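Local coordinates for NikO protein (Streptomyces tendae, PDB 4FQD), which acts as an enolpyruvyl transferase of the EPSP synthase family, MurA subfamily, in the biosynthesis of nikkomycin, at residues R29-V41 and I53-L65. The protein carries 4 engineered substitutions. Residues are numbered along the deposited sequence; the frame is centred on the assembly and turned at random.
Sequences RTSGFKHSLVTTV and IENCPDIVETAVL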
# COMPACT_ATOMS: atom_id res chain seq x y z
N ARG A 29 8.77 3.45 31.40
CA ARG A 29 8.76 4.88 31.11
C ARG A 29 9.57 5.16 29.85
O ARG A 29 10.69 4.66 29.68
CB ARG A 29 9.29 5.70 32.29
CG ARG A 29 10.70 5.34 32.73
CD ARG A 29 11.17 6.23 33.87
NE ARG A 29 11.21 7.64 33.50
CZ ARG A 29 10.64 8.62 34.20
NH1 ARG A 29 9.98 8.34 35.31
NH2 ARG A 29 10.73 9.87 33.78
N THR A 30 8.99 5.94 28.95
CA THR A 30 9.63 6.24 27.68
C THR A 30 10.63 7.39 27.81
O THR A 30 10.56 8.18 28.75
CB THR A 30 8.59 6.62 26.60
OG1 THR A 30 7.82 7.74 27.05
CG2 THR A 30 7.66 5.45 26.33
N SER A 31 11.56 7.46 26.87
CA SER A 31 12.48 8.58 26.78
C SER A 31 12.05 9.50 25.65
O SER A 31 11.19 9.13 24.84
CB SER A 31 13.91 8.09 26.56
OG SER A 31 14.37 7.34 27.67
N GLY A 32 12.64 10.69 25.59
CA GLY A 32 12.28 11.66 24.58
C GLY A 32 12.63 11.22 23.17
O GLY A 32 13.47 10.34 22.97
N PHE A 33 11.96 11.82 22.19
CA PHE A 33 12.17 11.49 20.79
C PHE A 33 13.60 11.82 20.35
O PHE A 33 14.04 12.96 20.43
CB PHE A 33 11.17 12.24 19.91
CG PHE A 33 10.99 11.65 18.53
CD1 PHE A 33 11.46 10.38 18.24
CD2 PHE A 33 10.36 12.37 17.53
CE1 PHE A 33 11.29 9.83 16.98
CE2 PHE A 33 10.19 11.83 16.27
CZ PHE A 33 10.66 10.57 15.99
N LYS A 34 14.30 10.79 19.90
CA LYS A 34 15.67 10.92 19.41
C LYS A 34 15.78 11.93 18.27
O LYS A 34 16.70 12.74 18.23
CB LYS A 34 16.17 9.55 18.93
CG LYS A 34 17.37 9.62 18.01
CD LYS A 34 17.69 8.25 17.43
CE LYS A 34 18.83 8.33 16.43
NZ LYS A 34 19.13 7.00 15.84
N HIS A 35 14.83 11.87 17.34
CA HIS A 35 14.86 12.72 16.16
C HIS A 35 14.50 14.17 16.48
O HIS A 35 15.01 15.10 15.85
CB HIS A 35 13.96 12.15 15.07
CG HIS A 35 14.39 10.80 14.59
ND1 HIS A 35 13.52 9.73 14.49
CD2 HIS A 35 15.60 10.33 14.18
CE1 HIS A 35 14.17 8.67 14.04
NE2 HIS A 35 15.43 9.01 13.85
N SER A 36 13.62 14.37 17.46
CA SER A 36 13.28 15.71 17.91
C SER A 36 14.45 16.34 18.66
O SER A 36 14.67 17.55 18.61
CB SER A 36 12.04 15.69 18.81
OG SER A 36 10.88 15.40 18.07
N LEU A 37 15.19 15.49 19.37
CA LEU A 37 16.39 15.93 20.08
C LEU A 37 17.41 16.50 19.10
O LEU A 37 18.00 17.55 19.35
CB LEU A 37 17.00 14.76 20.85
CG LEU A 37 18.42 14.97 21.38
CD1 LEU A 37 18.46 16.12 22.38
CD2 LEU A 37 18.93 13.70 22.02
N VAL A 38 17.60 15.80 17.99
CA VAL A 38 18.53 16.24 16.95
C VAL A 38 18.14 17.60 16.39
O VAL A 38 18.97 18.50 16.30
CB VAL A 38 18.61 15.21 15.80
CG1 VAL A 38 19.33 15.81 14.60
CG2 VAL A 38 19.29 13.94 16.27
N THR A 39 16.88 17.75 16.01
CA THR A 39 16.40 18.98 15.39
C THR A 39 16.36 20.15 16.38
O THR A 39 16.56 21.30 15.99
CB THR A 39 15.01 18.79 14.76
OG1 THR A 39 14.11 18.24 15.73
CG2 THR A 39 15.09 17.85 13.57
N THR A 40 16.09 19.86 17.64
CA THR A 40 16.08 20.89 18.67
C THR A 40 17.50 21.40 18.92
O THR A 40 17.73 22.60 19.04
CB THR A 40 15.48 20.37 20.00
OG1 THR A 40 14.15 19.91 19.77
CG2 THR A 40 15.46 21.47 21.04
N VAL A 41 18.44 20.47 19.00
CA VAL A 41 19.85 20.81 19.17
C VAL A 41 20.37 21.55 17.94
O VAL A 41 21.13 22.52 18.05
CB VAL A 41 20.70 19.56 19.44
CG1 VAL A 41 22.18 19.85 19.26
CG2 VAL A 41 20.43 19.02 20.84
N ILE A 53 16.52 21.39 27.40
CA ILE A 53 15.75 20.29 26.82
C ILE A 53 15.38 19.25 27.87
O ILE A 53 16.22 18.46 28.30
CB ILE A 53 16.54 19.60 25.69
CG1 ILE A 53 17.06 20.64 24.69
CG2 ILE A 53 15.68 18.56 25.00
CD1 ILE A 53 17.91 20.05 23.59
N GLU A 54 14.13 19.27 28.30
CA GLU A 54 13.64 18.29 29.27
C GLU A 54 13.19 17.02 28.57
O GLU A 54 12.96 17.01 27.36
CB GLU A 54 12.50 18.88 30.11
CG GLU A 54 12.86 20.19 30.79
CD GLU A 54 12.26 20.29 32.18
OE1 GLU A 54 11.84 19.25 32.73
OE2 GLU A 54 12.21 21.42 32.72
N ASN A 55 13.06 15.94 29.35
CA ASN A 55 12.74 14.62 28.81
C ASN A 55 13.71 14.24 27.70
O ASN A 55 13.31 13.77 26.64
CB ASN A 55 11.29 14.57 28.31
CG ASN A 55 10.82 13.15 28.03
OD1 ASN A 55 11.23 12.21 28.70
ND2 ASN A 55 9.96 13.00 27.03
N CYS A 56 15.00 14.47 27.95
CA CYS A 56 16.03 14.15 26.97
C CYS A 56 16.52 12.72 27.15
O CYS A 56 16.90 12.32 28.26
CB CYS A 56 17.20 15.13 27.08
SG CYS A 56 18.53 14.82 25.90
N PRO A 57 16.51 11.94 26.07
CA PRO A 57 16.92 10.53 26.12
C PRO A 57 18.42 10.39 26.37
O PRO A 57 19.22 11.16 25.83
CB PRO A 57 16.57 10.02 24.72
CG PRO A 57 16.62 11.22 23.85
CD PRO A 57 16.13 12.36 24.71
N ASP A 58 18.79 9.41 27.18
CA ASP A 58 20.19 9.13 27.47
C ASP A 58 20.74 8.12 26.46
O ASP A 58 20.91 6.94 26.78
CB ASP A 58 20.36 8.61 28.89
CG ASP A 58 21.81 8.42 29.28
OD1 ASP A 58 22.69 9.06 28.67
OD2 ASP A 58 22.08 7.62 30.21
N ILE A 59 21.00 8.59 25.25
CA ILE A 59 21.48 7.73 24.18
C ILE A 59 22.79 8.25 23.59
O ILE A 59 23.36 9.22 24.10
CB ILE A 59 20.44 7.58 23.06
CG1 ILE A 59 20.01 8.96 22.54
CG2 ILE A 59 19.23 6.81 23.56
CD1 ILE A 59 18.96 8.91 21.45
N VAL A 60 23.25 7.61 22.52
CA VAL A 60 24.51 7.97 21.88
C VAL A 60 24.48 9.40 21.33
O VAL A 60 25.44 10.15 21.51
CB VAL A 60 24.85 6.99 20.74
CG1 VAL A 60 26.13 7.42 20.04
CG2 VAL A 60 24.97 5.57 21.27
N GLU A 61 23.37 9.75 20.68
CA GLU A 61 23.21 11.07 20.08
C GLU A 61 23.43 12.20 21.09
O GLU A 61 24.11 13.18 20.81
CB GLU A 61 21.82 11.21 19.45
CG GLU A 61 21.57 10.27 18.27
CD GLU A 61 22.17 10.79 16.98
OE1 GLU A 61 22.41 12.02 16.88
OE2 GLU A 61 22.40 9.99 16.06
N THR A 62 22.85 12.04 22.28
CA THR A 62 22.95 13.05 23.33
C THR A 62 24.40 13.27 23.75
O THR A 62 24.84 14.41 23.91
CB THR A 62 22.14 12.65 24.58
OG1 THR A 62 20.80 12.31 24.19
CG2 THR A 62 22.09 13.80 25.57
N ALA A 63 25.14 12.18 23.92
CA ALA A 63 26.53 12.25 24.35
C ALA A 63 27.41 12.92 23.30
O ALA A 63 28.19 13.81 23.61
CB ALA A 63 27.05 10.86 24.68
N VAL A 64 27.27 12.49 22.05
CA VAL A 64 28.09 13.01 20.96
C VAL A 64 27.79 14.48 20.68
O VAL A 64 28.72 15.29 20.54
CB VAL A 64 27.91 12.19 19.67
CG1 VAL A 64 28.79 12.75 18.56
CG2 VAL A 64 28.23 10.73 19.92
N LEU A 65 26.51 14.82 20.60
CA LEU A 65 26.10 16.21 20.38
C LEU A 65 26.63 17.11 21.49
O LEU A 65 27.03 18.25 21.24
CB LEU A 65 24.57 16.32 20.30
CG LEU A 65 23.91 15.86 19.00
CD1 LEU A 65 22.39 15.93 19.13
CD2 LEU A 65 24.39 16.69 17.83
O HOH W 1 10.90 11.61 31.05
O HOH W 2 9.02 10.26 27.42
O HOH W 3 13.52 11.09 28.40
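Lys34 lies across Ile59 and Glu61, one flank of a buried contact that illustrates how a single side chain can serve both packing and polar needs. With CG anti to the backbone N (chi1 162°) and the rest of the chain extended, it leaves helix 34-44 across the start of helix 60-71. Lys34 CB rests on CD1 of Ile59 at 3.8 Å, and CG touches the same methyl. CD then passes from Ile59 toward Glu61, where Lys34 CE meets CG of Glu61 at 3.8 Å. At the tip, Lys34 NZ stands 4.4 Å from Glu61 OE2, too far for a salt bridge; it hydrogen-bonds the backbone oxygen of Arg436, and a bound sulfate lies about 5 Å from the side chain.

One turn further on, Leu37 wedges between the segments. Its CD1 faces SG of Cys56 and CD1 of Ile53, whereas Leu37 CD2 meets the ring of Pro57 and sits tightly, 3.2 Å from Thr62 OG1. In turn, Thr62 OG1 donates to Pro57 O (2.6 Å, C=O...donor angle 164°), tying the turn to the new helix. Farther along, Val41 lodges between Ile53 and Leu65, while CG2 of Thr40 meets CD1 of Ile53 tip to tip. The two helix segments run nearly parallel, their axes 18° apart.

At the other end backbone meets backbone: CA of Gly32 comes within 3.1 Å of Asn55 O in a CA-H...O contact, and a water links Gly32 N to OD1 of Asn55, whose ND2 binds Leu261 O. Within the inverse beta/alpha barrel, apolar packing thus joins the two helices and the end of strand 50-54, and the lysine's amino group, held by Arg436 O and near the sulfate, is in a setting consistent with a pocket that receives anions.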